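Transcriptional regulator Tm0710 (Thermotoga maritima, PDB 2A61) probably binds DNA as a dimer through a winged helix-turn-helix domain and regulates transcription, as other members of the MarR family do. Local coordinates at residues Glu21-Leu26 against Ala34-Leu39; Arg27-Thr32 against Asp74-Arg79; Pro47-Glu52 against Thr80-Asp85; Lys114-Ser117 against Lys123-Lys126. One frame throughout, in Å; residues are numbered along the deposited sequence.

How the contacts relate
Contact 2 is buried, whereas contacts 1, 3 and 4 are partly buried, 3 and 4 far from the chain's centre. Contacts 1 and 2 cross along the sequence and touch where I31 packs on F36 and L39 on Y76 and L77. Contact 1 mixes a salt bridge with leucine-phenylalanine packing; contact 2 is apolar apart from a water bridge. Contact 3 shares strand 77-82 with contact 2, yet lies about 20 Å from it, centre to centre, out on the wing, and is ionic. Contact 4, on the opposite side of the chain's centre from contact 3, brings one serine hydroxyl near a carbonyl of the neighbouring helix, a bond that is not settled, at the dimer interface.

Contact 1: residues Glu21-Leu26 against Ala34-Leu39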
loop_
_atom_site.group_PDB
_atom_site.type_symbol
_atom_site.label_atom_id
_atom_site.label_comp_id
_atom_site.label_asym_id
_atom_site.label_seq_id
_atom_site.Cartn_x
_atom_site.Cartn_y
_atom_site.Cartn_z
ATOM N N GLU A 21 3.630 -10.159 3.385
ATOM C CA GLU A 21 4.082 -10.962 4.509
ATOM C C GLU A 21 3.520 -10.507 5.873
ATOM O O GLU A 21 3.031 -11.312 6.646
ATOM C CB GLU A 21 5.603 -11.002 4.541
ATOM C CG GLU A 21 6.148 -11.921 5.655
ATOM C CD GLU A 21 5.919 -13.441 5.406
ATOM O OE1 GLU A 21 5.803 -13.901 4.248
ATOM O OE2 GLU A 21 5.858 -14.181 6.410
ATOM N N GLY A 22 3.607 -9.207 6.128
ATOM C CA GLY A 22 3.043 -8.557 7.302
ATOM C C GLY A 22 1.549 -8.767 7.416
ATOM O O GLY A 22 1.063 -9.059 8.511
ATOM N N ARG A 23 0.824 -8.653 6.307
ATOM C CA ARG A 23 -0.676 -8.741 6.347
ATOM C C ARG A 23 -1.261 -10.149 6.563
ATOM O O ARG A 23 -2.472 -10.306 6.739
ATOM C CB ARG A 23 -1.293 -8.071 5.123
ATOM C CG ARG A 23 -1.340 -6.502 5.265
ATOM C CD ARG A 23 -1.664 -5.827 3.947
ATOM N NE ARG A 23 -1.726 -4.371 3.974
ATOM C CZ ARG A 23 -2.822 -3.649 3.709
ATOM N NH1 ARG A 23 -3.961 -4.219 3.360
ATOM N NH2 ARG A 23 -2.767 -2.337 3.736
ATOM N N LYS A 24 -0.385 -11.153 6.547
ATOM C CA LYS A 24 -0.737 -12.567 6.800
ATOM C C LYS A 24 -1.283 -12.751 8.219
ATOM O O LYS A 24 -2.094 -13.650 8.467
ATOM C CB LYS A 24 0.465 -13.484 6.541
ATOM C CG LYS A 24 0.786 -13.647 5.061
ATOM C CD LYS A 24 2.050 -14.491 4.890
ATOM C CE LYS A 24 2.334 -14.787 3.426
ATOM N NZ LYS A 24 3.642 -15.474 3.340
ATOM N N VAL A 25 -0.873 -11.882 9.148
ATOM C CA VAL A 25 -1.433 -11.902 10.502
ATOM C C VAL A 25 -2.921 -11.475 10.596
ATOM O O VAL A 25 -3.612 -11.857 11.535
ATOM C CB VAL A 25 -0.548 -11.130 11.573
ATOM C CG1 VAL A 25 0.947 -11.486 11.432
ATOM C CG2 VAL A 25 -0.722 -9.714 11.456
ATOM N N LEU A 26 -3.417 -10.710 9.621
ATOM C CA LEU A 26 -4.810 -10.311 9.620
ATOM C C LEU A 26 -5.804 -11.486 9.583
ATOM O O LEU A 26 -6.954 -11.351 9.984
ATOM C CB LEU A 26 -5.087 -9.406 8.438
ATOM C CG LEU A 26 -4.356 -8.055 8.286
ATOM C CD1 LEU A 26 -4.866 -7.387 6.991
ATOM C CD2 LEU A 26 -4.587 -7.152 9.514
ATOM N N ALA A 34 -9.399 -3.527 3.821
ATOM C CA ALA A 34 -9.961 -2.206 3.979
ATOM C C ALA A 34 -10.117 -1.854 5.451
ATOM O O ALA A 34 -9.849 -0.712 5.848
ATOM C CB ALA A 34 -11.293 -2.098 3.264
ATOM N N GLN A 35 -10.522 -2.828 6.268
ATOM C CA GLN A 35 -10.570 -2.605 7.709
ATOM C C GLN A 35 -9.190 -2.292 8.287
ATOM O O GLN A 35 -9.069 -1.436 9.158
ATOM C CB GLN A 35 -11.139 -3.800 8.430
ATOM C CG GLN A 35 -12.680 -4.003 8.315
ATOM C CD GLN A 35 -13.120 -5.174 9.206
ATOM O OE1 GLN A 35 -12.572 -6.267 9.089
ATOM N NE2 GLN A 35 -14.099 -4.937 10.116
ATOM N N PHE A 36 -8.174 -3.030 7.862
ATOM C CA PHE A 36 -6.820 -2.767 8.332
ATOM C C PHE A 36 -6.292 -1.383 7.906
ATOM O O PHE A 36 -5.611 -0.708 8.674
ATOM C CB PHE A 36 -5.852 -3.854 7.814
ATOM C CG PHE A 36 -4.440 -3.653 8.251
ATOM C CD1 PHE A 36 -4.096 -3.757 9.595
ATOM C CD2 PHE A 36 -3.444 -3.372 7.327
ATOM C CE1 PHE A 36 -2.766 -3.558 10.000
ATOM C CE2 PHE A 36 -2.129 -3.176 7.740
ATOM C CZ PHE A 36 -1.813 -3.272 9.073
ATOM N N ASP A 37 -6.612 -0.983 6.680
ATOM C CA ASP A 37 -6.246 0.350 6.182
ATOM C C ASP A 37 -6.836 1.485 7.063
ATOM O O ASP A 37 -6.164 2.500 7.296
ATOM C CB ASP A 37 -6.715 0.533 4.747
ATOM C CG ASP A 37 -5.875 -0.238 3.726
ATOM O OD1 ASP A 37 -4.656 -0.502 3.937
ATOM O OD2 ASP A 37 -6.488 -0.599 2.692
ATOM N N ILE A 38 -8.083 1.319 7.519
ATOM C CA ILE A 38 -8.665 2.237 8.518
ATOM C C ILE A 38 -7.877 2.199 9.828
ATOM O O ILE A 38 -7.538 3.252 10.386
ATOM C CB ILE A 38 -10.134 1.899 8.834
ATOM C CG1 ILE A 38 -11.010 2.147 7.588
ATOM C CG2 ILE A 38 -10.598 2.619 10.083
ATOM C CD1 ILE A 38 -12.379 1.558 7.730
ATOM N N LEU A 39 -7.586 1.001 10.317
ATOM C CA LEU A 39 -6.902 0.874 11.619
ATOM C C LEU A 39 -5.502 1.425 11.578
ATOM O O LEU A 39 -5.086 2.113 12.521
ATOM C CB LEU A 39 -6.807 -0.569 12.091
ATOM C CG LEU A 39 -8.017 -1.313 12.608
ATOM C CD1 LEU A 39 -7.618 -2.787 12.882
ATOM C CD2 LEU A 39 -8.517 -0.646 13.883
HETATM O O HOH W 1 -5.635 -2.764 1.670
#
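The junction between the N-terminal helix 5-23 and the first helix of the MarR-type winged helix-turn-helix domain, 33-45, is closed by R23 and L26 meeting F36 and D37. R23 NH2 donates to D37 OD1 at 2.6 Å with an N-H...O angle of 150°, a salt bridge that reaches the syn side of the carboxylate while lying near the guanidinium plane. A water doubles this link: it accepts from R23 NH1 at 2.8 Å and donates to D37 OD2, so both carboxylate oxygens are engaged. The R23 chain runs extended from CG to NE and carries its head past F36, whose CD2 sits 3.7 Å from R23 CZ, over one face of the guanidinium. The two planes stand 82° apart, so the phenyl ring presents its edge to that face. F36 has CG anti to the backbone N (chi1 180°), which sends the ring across to the other segment, where L26 grips it as well: L26 CD2 lies 3.4 Å from F36 CD1, and L26 CD1 is 3.8 Å from F36 CB. The ring thus meets the guanidinium at its CD2 edge and the leucine near CD1. Around this junction, F36 also packs on I31, V25 turns to V104 and R107 of helix 95-119, D37 touches L57 of helix 50-57, and A34 and I38 lean on L67 of helix 61-73.

Contact 2: residues Arg27-Thr32 against Asp74-Arg79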
loop_
_atom_site.group_PDB
_atom_site.type_symbol
_atom_site.label_atom_id
_atom_site.label_comp_id
_atom_site.label_asym_id
_atom_site.label_seq_id
_atom_site.Cartn_x
_atom_site.Cartn_y
_atom_site.Cartn_z
ATOM N N ARG A 27 -5.352 -12.620 9.067
ATOM C CA ARG A 27 -6.138 -13.835 9.027
ATOM C C ARG A 27 -6.459 -14.304 10.433
ATOM O O ARG A 27 -7.537 -14.811 10.695
ATOM C CB ARG A 27 -5.320 -14.911 8.302
ATOM C CG ARG A 27 -6.194 -16.080 7.923
ATOM C CD ARG A 27 -5.468 -17.350 8.053
ATOM N NE ARG A 27 -5.065 -17.887 6.775
ATOM C CZ ARG A 27 -5.454 -19.064 6.296
ATOM N NH1 ARG A 27 -6.298 -19.822 6.962
ATOM N NH2 ARG A 27 -4.999 -19.465 5.129
ATOM N N ASP A 28 -5.503 -14.138 11.341
ATOM C CA ASP A 28 -5.674 -14.532 12.727
ATOM C C ASP A 28 -6.783 -13.724 13.405
ATOM O O ASP A 28 -7.361 -14.179 14.365
ATOM C CB ASP A 28 -4.370 -14.302 13.494
ATOM C CG ASP A 28 -3.220 -15.152 12.975
ATOM O OD1 ASP A 28 -3.484 -16.191 12.351
ATOM O OD2 ASP A 28 -2.046 -14.778 13.211
ATOM N N PHE A 29 -7.056 -12.513 12.922
ATOM C CA PHE A 29 -8.034 -11.611 13.543
ATOM C C PHE A 29 -9.355 -11.552 12.820
ATOM O O PHE A 29 -10.303 -10.996 13.327
ATOM C CB PHE A 29 -7.427 -10.204 13.628
ATOM C CG PHE A 29 -6.248 -10.135 14.535
ATOM C CD1 PHE A 29 -4.967 -10.234 14.030
ATOM C CD2 PHE A 29 -6.432 -10.027 15.929
ATOM C CE1 PHE A 29 -3.849 -10.222 14.879
ATOM C CE2 PHE A 29 -5.322 -9.988 16.819
ATOM C CZ PHE A 29 -4.028 -10.092 16.295
ATOM N N GLY A 30 -9.406 -12.084 11.606
ATOM C CA GLY A 30 -10.547 -11.858 10.721
ATOM C C GLY A 30 -10.706 -10.443 10.208
ATOM O O GLY A 30 -11.851 -10.048 9.844
ATOM N N ILE A 31 -9.597 -9.673 10.182
ATOM C CA ILE A 31 -9.645 -8.244 9.712
ATOM C C ILE A 31 -9.401 -8.136 8.213
ATOM O O ILE A 31 -8.466 -8.728 7.683
ATOM C CB ILE A 31 -8.691 -7.344 10.571
ATOM C CG1 ILE A 31 -9.220 -7.373 12.028
ATOM C CG2 ILE A 31 -8.540 -5.889 10.008
ATOM C CD1 ILE A 31 -8.231 -6.877 13.057
ATOM N N THR A 32 -10.280 -7.440 7.503
ATOM C CA THR A 32 -10.140 -7.387 6.048
ATOM C C THR A 32 -9.114 -6.289 5.676
ATOM O O THR A 32 -8.810 -5.405 6.503
ATOM C CB THR A 32 -11.485 -7.082 5.336
ATOM O OG1 THR A 32 -11.800 -5.689 5.514
ATOM C CG2 THR A 32 -12.685 -7.984 5.877
ATOM N N ASP A 74 -16.208 -5.338 17.593
ATOM C CA ASP A 74 -15.140 -6.290 17.971
ATOM C C ASP A 74 -14.002 -5.727 18.840
ATOM O O ASP A 74 -13.080 -6.456 19.193
ATOM C CB ASP A 74 -14.583 -7.031 16.733
ATOM C CG ASP A 74 -15.669 -7.826 15.958
ATOM O OD1 ASP A 74 -16.652 -8.305 16.574
ATOM O OD2 ASP A 74 -15.537 -7.962 14.727
ATOM N N GLY A 75 -14.085 -4.445 19.204
ATOM C CA GLY A 75 -13.164 -3.825 20.161
ATOM C C GLY A 75 -11.871 -3.276 19.583
ATOM O O GLY A 75 -10.922 -3.067 20.341
ATOM N N TYR A 76 -11.802 -3.091 18.258
ATOM C CA TYR A 76 -10.576 -2.524 17.598
ATOM C C TYR A 76 -10.544 -0.991 17.464
ATOM O O TYR A 76 -9.458 -0.356 17.463
ATOM C CB TYR A 76 -10.375 -3.176 16.211
ATOM C CG TYR A 76 -10.190 -4.666 16.295
ATOM C CD1 TYR A 76 -9.009 -5.203 16.806
ATOM C CD2 TYR A 76 -11.210 -5.550 15.900
ATOM C CE1 TYR A 76 -8.829 -6.562 16.909
ATOM C CE2 TYR A 76 -11.028 -6.945 16.011
ATOM C CZ TYR A 76 -9.833 -7.424 16.511
ATOM O OH TYR A 76 -9.602 -8.766 16.663
ATOM N N LEU A 77 -11.745 -0.419 17.386
ATOM C CA LEU A 77 -11.983 1.005 17.330
ATOM C C LEU A 77 -12.982 1.414 18.413
ATOM O O LEU A 77 -13.793 0.619 18.863
ATOM C CB LEU A 77 -12.607 1.398 15.978
ATOM C CG LEU A 77 -11.632 1.395 14.795
ATOM C CD1 LEU A 77 -12.288 1.955 13.559
ATOM C CD2 LEU A 77 -10.424 2.214 15.117
ATOM N N THR A 78 -12.929 2.671 18.788
ATOM C CA THR A 78 -13.998 3.294 19.569
ATOM C C THR A 78 -14.244 4.666 18.966
ATOM O O THR A 78 -13.781 4.941 17.831
ATOM C CB THR A 78 -13.728 3.237 21.110
ATOM O OG1 THR A 78 -14.894 3.654 21.815
ATOM C CG2 THR A 78 -12.514 4.080 21.555
ATOM N N ARG A 79 -14.940 5.527 19.703
ATOM C CA ARG A 79 -15.505 6.758 19.193
ATOM C C ARG A 79 -15.307 7.837 20.282
ATOM O O ARG A 79 -15.322 7.531 21.468
ATOM C CB ARG A 79 -16.994 6.482 19.095
ATOM C CG ARG A 79 -17.783 7.339 18.221
ATOM C CD ARG A 79 -19.136 6.672 18.165
ATOM N NE ARG A 79 -19.220 5.754 17.038
ATOM C CZ ARG A 79 -20.134 5.850 16.082
ATOM N NH1 ARG A 79 -21.057 6.795 16.134
ATOM N NH2 ARG A 79 -20.109 5.014 15.063
HETATM O O HOH W 2 -11.453 -10.419 15.813
#
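The Y76 ring carries the methyl CD1 of I31 on one face and a water at its edge, while F29 offers the edge of its own ring to the Y76 hydroxyl. I31 CD1 stands 3.9 Å from the Y76 ring centroid and 12° off the normal, a CH-pi contact almost centred on the ring; K96 adds a cation-pi contact. With I31 CG1 anti to the carbonyl carbon (chi1 -63°) and the chain continuing extended, this methyl is pushed out toward the tyrosine, the two side chains arriving from opposite directions. F29 CD2 lies 3.5 Å from Y76 OH, near the plane of the phenylalanine ring. The hydroxyl also shares the water, at 2.6 Å from Y76 OH, which donates to F29 O at 2.8 Å and so ties the tyrosine to the backbone ahead of G30. A leucine in place of Y76 has neither ring nor hydroxyl and would probably leave I31 CD1 without a face to rest on and the water without its hydroxyl mate. V100 of helix 95-119 touches F29, I31 and Y76 alike; Y76, just ahead of strand 77-82, further packs on L39 of helix 33-45 and L71 of helix 61-73.

Contact 3: residues Pro47-Glu52 against Thr80-Asp85; sequences PKRPGE and TPDPAD
Charge pairing carries this contact: R49 meets D82 in a salt bridge made with both terminal nitrogens. R49 NH1 and R49 NH2 each lie 3.0 Å from D82 OD2, with N-H...O angles of 147° and 146°, so a single oxygen sits in the fork of the guanidinium. That oxygen lies close to the guanidinium plane, but both nitrogens approach it from the same face of the carboxylate, well above its plane; the two flat groups are turned 62° apart. The R49 side chain is extended from CG to NE, which lets it span the gap between backbones whose nearest CA atoms, those of R49 and D82, are 9.0 Å apart. Hydrogen bonds inside each segment steady the two partners. D82 OD1, the oxygen not in the fork, accepts from A84 N at 3.1 Å, an Asx turn that helps fix the rotation of the carboxylate, while D85 N bonds back to D82 O and shapes only the type I turn. On the other side, R49 holds the N-cap position of helix 50-57, and its backbone N donates to E52 OE1 at 3.0 Å. An asparagine in place of D82 would probably leave the R49 guanidinium without the charged oxygen in its fork, with D85 too distant to replace it. From strand 88-93, the side chains of A88 and F90 touch R49. This pairing of helix start with beta hairpin is consistent with the wing of a winged helix-turn-helix domain, here joined to helix 50-57 by an ion pair.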
loop_
_atom_site.group_PDB
_atom_site.type_symbol
_atom_site.label_atom_id
_atom_site.label_comp_id
_atom_site.label_asym_id
_atom_site.label_seq_id
_atom_site.Cartn_x
_atom_site.Cartn_y
_atom_site.Cartn_z
ATOM N N PRO A 47 -7.007 10.232 15.409
ATOM C CA PRO A 47 -8.471 10.272 15.267
ATOM C C PRO A 47 -8.879 10.725 13.877
ATOM O O PRO A 47 -8.299 11.683 13.323
ATOM C CB PRO A 47 -8.918 11.300 16.310
ATOM C CG PRO A 47 -7.800 11.337 17.311
ATOM C CD PRO A 47 -6.533 10.959 16.606
ATOM N N LYS A 48 -9.848 10.026 13.294
ATOM C CA LYS A 48 -10.287 10.331 11.964
ATOM C C LYS A 48 -11.805 10.463 11.959
ATOM O O LYS A 48 -12.528 9.655 12.589
ATOM C CB LYS A 48 -9.843 9.251 10.958
ATOM C CG LYS A 48 -8.384 9.101 10.754
ATOM C CD LYS A 48 -7.826 10.385 10.056
ATOM C CE LYS A 48 -6.344 10.273 9.745
ATOM N NZ LYS A 48 -5.836 11.501 9.015
ATOM N N ARG A 49 -12.291 11.467 11.214
ATOM C CA ARG A 49 -13.746 11.604 10.997
ATOM C C ARG A 49 -14.172 10.539 9.984
ATOM O O ARG A 49 -13.352 10.103 9.168
ATOM C CB ARG A 49 -14.078 13.004 10.422
ATOM C CG ARG A 49 -13.476 14.175 11.243
ATOM C CD ARG A 49 -13.831 15.518 10.617
ATOM N NE ARG A 49 -13.383 16.658 11.454
ATOM C CZ ARG A 49 -14.123 17.207 12.418
ATOM N NH1 ARG A 49 -15.312 16.705 12.720
ATOM N NH2 ARG A 49 -13.668 18.254 13.114
ATOM N N PRO A 50 -15.460 10.139 10.009
ATOM C CA PRO A 50 -15.938 9.144 9.059
ATOM C C PRO A 50 -15.775 9.580 7.606
ATOM O O PRO A 50 -15.431 8.768 6.788
ATOM C CB PRO A 50 -17.425 8.990 9.420
ATOM C CG PRO A 50 -17.531 9.443 10.794
ATOM C CD PRO A 50 -16.519 10.537 10.968
ATOM N N GLY A 51 -16.009 10.864 7.295
ATOM C CA GLY A 51 -15.710 11.428 5.981
ATOM C C GLY A 51 -14.270 11.312 5.525
ATOM O O GLY A 51 -14.041 11.075 4.357
ATOM N N GLU A 52 -13.302 11.506 6.432
ATOM C CA GLU A 52 -11.868 11.347 6.122
ATOM C C GLU A 52 -11.494 9.888 5.781
ATOM O O GLU A 52 -10.661 9.612 4.902
ATOM C CB GLU A 52 -11.028 11.823 7.312
ATOM C CG GLU A 52 -11.152 13.371 7.550
ATOM C CD GLU A 52 -10.478 13.893 8.832
ATOM O OE1 GLU A 52 -10.264 13.111 9.766
ATOM O OE2 GLU A 52 -10.219 15.134 8.932
ATOM N N THR A 80 -15.141 9.088 19.857
ATOM C CA THR A 80 -15.135 10.242 20.745
ATOM C C THR A 80 -15.774 11.471 20.038
ATOM O O THR A 80 -15.648 11.642 18.818
ATOM C CB THR A 80 -13.699 10.505 21.312
ATOM O OG1 THR A 80 -13.751 11.517 22.327
ATOM C CG2 THR A 80 -12.716 10.898 20.184
ATOM N N PRO A 81 -16.541 12.295 20.788
ATOM C CA PRO A 81 -17.181 13.427 20.121
ATOM C C PRO A 81 -16.191 14.484 19.644
ATOM O O PRO A 81 -15.056 14.598 20.148
ATOM C CB PRO A 81 -18.116 14.022 21.190
ATOM C CG PRO A 81 -17.589 13.530 22.502
ATOM C CD PRO A 81 -16.902 12.201 22.214
ATOM N N ASP A 82 -16.652 15.232 18.654
ATOM C CA ASP A 82 -15.975 16.440 18.241
ATOM C C ASP A 82 -16.374 17.523 19.252
ATOM O O ASP A 82 -17.513 17.957 19.251
ATOM C CB ASP A 82 -16.373 16.800 16.804
ATOM C CG ASP A 82 -15.665 18.045 16.280
ATOM O OD1 ASP A 82 -14.913 18.685 17.041
ATOM O OD2 ASP A 82 -15.897 18.387 15.111
ATOM N N PRO A 83 -15.420 17.973 20.081
ATOM C CA PRO A 83 -15.711 18.969 21.115
ATOM C C PRO A 83 -16.153 20.345 20.563
ATOM O O PRO A 83 -16.731 21.147 21.299
ATOM C CB PRO A 83 -14.406 19.072 21.897
ATOM C CG PRO A 83 -13.363 18.622 20.961
ATOM C CD PRO A 83 -13.987 17.626 20.027
ATOM N N ALA A 84 -15.916 20.600 19.282
ATOM C CA ALA A 84 -16.417 21.806 18.635
ATOM C C ALA A 84 -17.786 21.642 17.921
ATOM O O ALA A 84 -18.351 22.626 17.475
ATOM C CB ALA A 84 -15.378 22.344 17.679
ATOM N N ASP A 85 -18.311 20.414 17.806
ATOM C CA ASP A 85 -19.549 20.173 17.037
ATOM C C ASP A 85 -20.284 18.915 17.578
ATOM O O ASP A 85 -19.851 17.787 17.356
ATOM C CB ASP A 85 -19.227 20.073 15.524
ATOM C CG ASP A 85 -20.466 19.775 14.641
ATOM O OD1 ASP A 85 -21.609 19.723 15.154
ATOM O OD2 ASP A 85 -20.291 19.592 13.418
#

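Contact 4: residues Lys114-Ser117 against Lys123-Lys126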
loop_
_atom_site.group_PDB
_atom_site.type_symbol
_atom_site.label_atom_id
_atom_site.label_comp_id
_atom_site.label_asym_id
_atom_site.label_seq_id
_atom_site.Cartn_x
_atom_site.Cartn_y
_atom_site.Cartn_z
ATOM N N LYS A 114 15.073 -12.788 8.952
ATOM C CA LYS A 114 15.521 -13.952 8.159
ATOM C C LYS A 114 16.351 -13.530 6.938
ATOM O O LYS A 114 17.351 -14.185 6.594
ATOM C CB LYS A 114 14.337 -14.823 7.719
ATOM C CG LYS A 114 13.642 -15.560 8.850
ATOM C CD LYS A 114 12.627 -16.625 8.350
ATOM C CE LYS A 114 11.613 -17.009 9.447
ATOM N NZ LYS A 114 12.303 -17.372 10.744
ATOM N N ILE A 115 15.929 -12.443 6.292
ATOM C CA ILE A 115 16.613 -11.892 5.119
ATOM C C ILE A 115 18.019 -11.431 5.499
ATOM O O ILE A 115 19.015 -11.826 4.871
ATOM C CB ILE A 115 15.828 -10.682 4.493
ATOM C CG1 ILE A 115 14.348 -11.015 4.265
ATOM C CG2 ILE A 115 16.497 -10.189 3.205
ATOM C CD1 ILE A 115 14.042 -12.454 3.967
ATOM N N THR A 116 18.096 -10.612 6.544
ATOM C CA THR A 116 19.393 -10.083 6.993
ATOM C C THR A 116 20.317 -11.196 7.518
ATOM O O THR A 116 21.558 -11.116 7.385
ATOM C CB THR A 116 19.240 -8.963 8.040
ATOM O OG1 THR A 116 18.537 -9.476 9.173
ATOM C CG2 THR A 116 18.487 -7.744 7.459
ATOM N N SER A 117 19.730 -12.247 8.079
ATOM C CA SER A 117 20.512 -13.425 8.454
ATOM C C SER A 117 21.127 -14.138 7.224
ATOM O O SER A 117 22.301 -14.511 7.213
ATOM C CB SER A 117 19.642 -14.392 9.257
ATOM O OG SER A 117 20.378 -15.553 9.604
ATOM N N LYS A 123 27.174 -7.672 4.810
ATOM C CA LYS A 123 26.351 -7.238 3.686
ATOM C C LYS A 123 25.068 -6.499 4.143
ATOM O O LYS A 123 24.695 -5.493 3.550
ATOM C CB LYS A 123 26.016 -8.428 2.804
ATOM C CG LYS A 123 25.265 -8.081 1.564
ATOM C CD LYS A 123 25.285 -9.255 0.618
ATOM C CE LYS A 123 26.632 -9.418 -0.016
ATOM N NZ LYS A 123 26.647 -10.762 -0.615
ATOM N N SER A 124 24.410 -6.995 5.184
ATOM C CA SER A 124 23.226 -6.321 5.734
ATOM C C SER A 124 23.522 -4.894 6.171
ATOM O O SER A 124 22.672 -4.031 5.994
ATOM C CB SER A 124 22.624 -7.101 6.920
ATOM O OG SER A 124 22.242 -8.408 6.499
ATOM N N SER A 125 24.690 -4.679 6.793
ATOM C CA SER A 125 25.157 -3.348 7.211
ATOM C C SER A 125 25.351 -2.412 6.026
ATOM O O SER A 125 24.900 -1.258 6.062
ATOM C CB SER A 125 26.467 -3.448 7.998
ATOM O OG SER A 125 26.224 -4.057 9.255
ATOM N N LYS A 126 26.020 -2.919 4.987
ATOM C CA LYS A 126 26.217 -2.165 3.757
ATOM C C LYS A 126 24.876 -1.744 3.171
ATOM O O LYS A 126 24.708 -0.580 2.796
ATOM C CB LYS A 126 26.991 -2.978 2.713
ATOM C CG LYS A 126 28.432 -2.588 2.540
ATOM C CD LYS A 126 29.360 -3.633 3.171
ATOM C CE LYS A 126 30.793 -3.482 2.625
ATOM N NZ LYS A 126 31.580 -4.755 2.737
#
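S124 has OG anti to the carbonyl carbon (chi1 -60°), beside its own backbone N, and its CB points at helix 95-119, which brings the hydroxyl up against T116. S124 OG lies 2.9 Å from T116 O, within hydrogen-bonding distance, but the bond is not settled, because G120 O is a second acceptor for the same proton and the stronger partner. S124 OG also packs on the threonine, 3.4 Å from T116 CB, while S124 CB is 4.0 Å from T116 CB. In T116, OG1 sits between the backbone N and the carbonyl carbon (chi1 59°) and bonds back to I112 O of its own helix, with E113 O a second acceptor within reach, so the threonine meets S124 through its carbon atoms and its carbonyl. The small serine allows a close approach, with the CA atoms of T116 and S124 5.5 Å apart. Beside this pair the second subunit closes in: its F7 packs on T116, its V137 on I115, and its E133 makes a salt bridge with K123. The contact is a tight helix-helix corner between 95-119 and 121-141, in the helical dimerisation region familiar from MarR-family proteins.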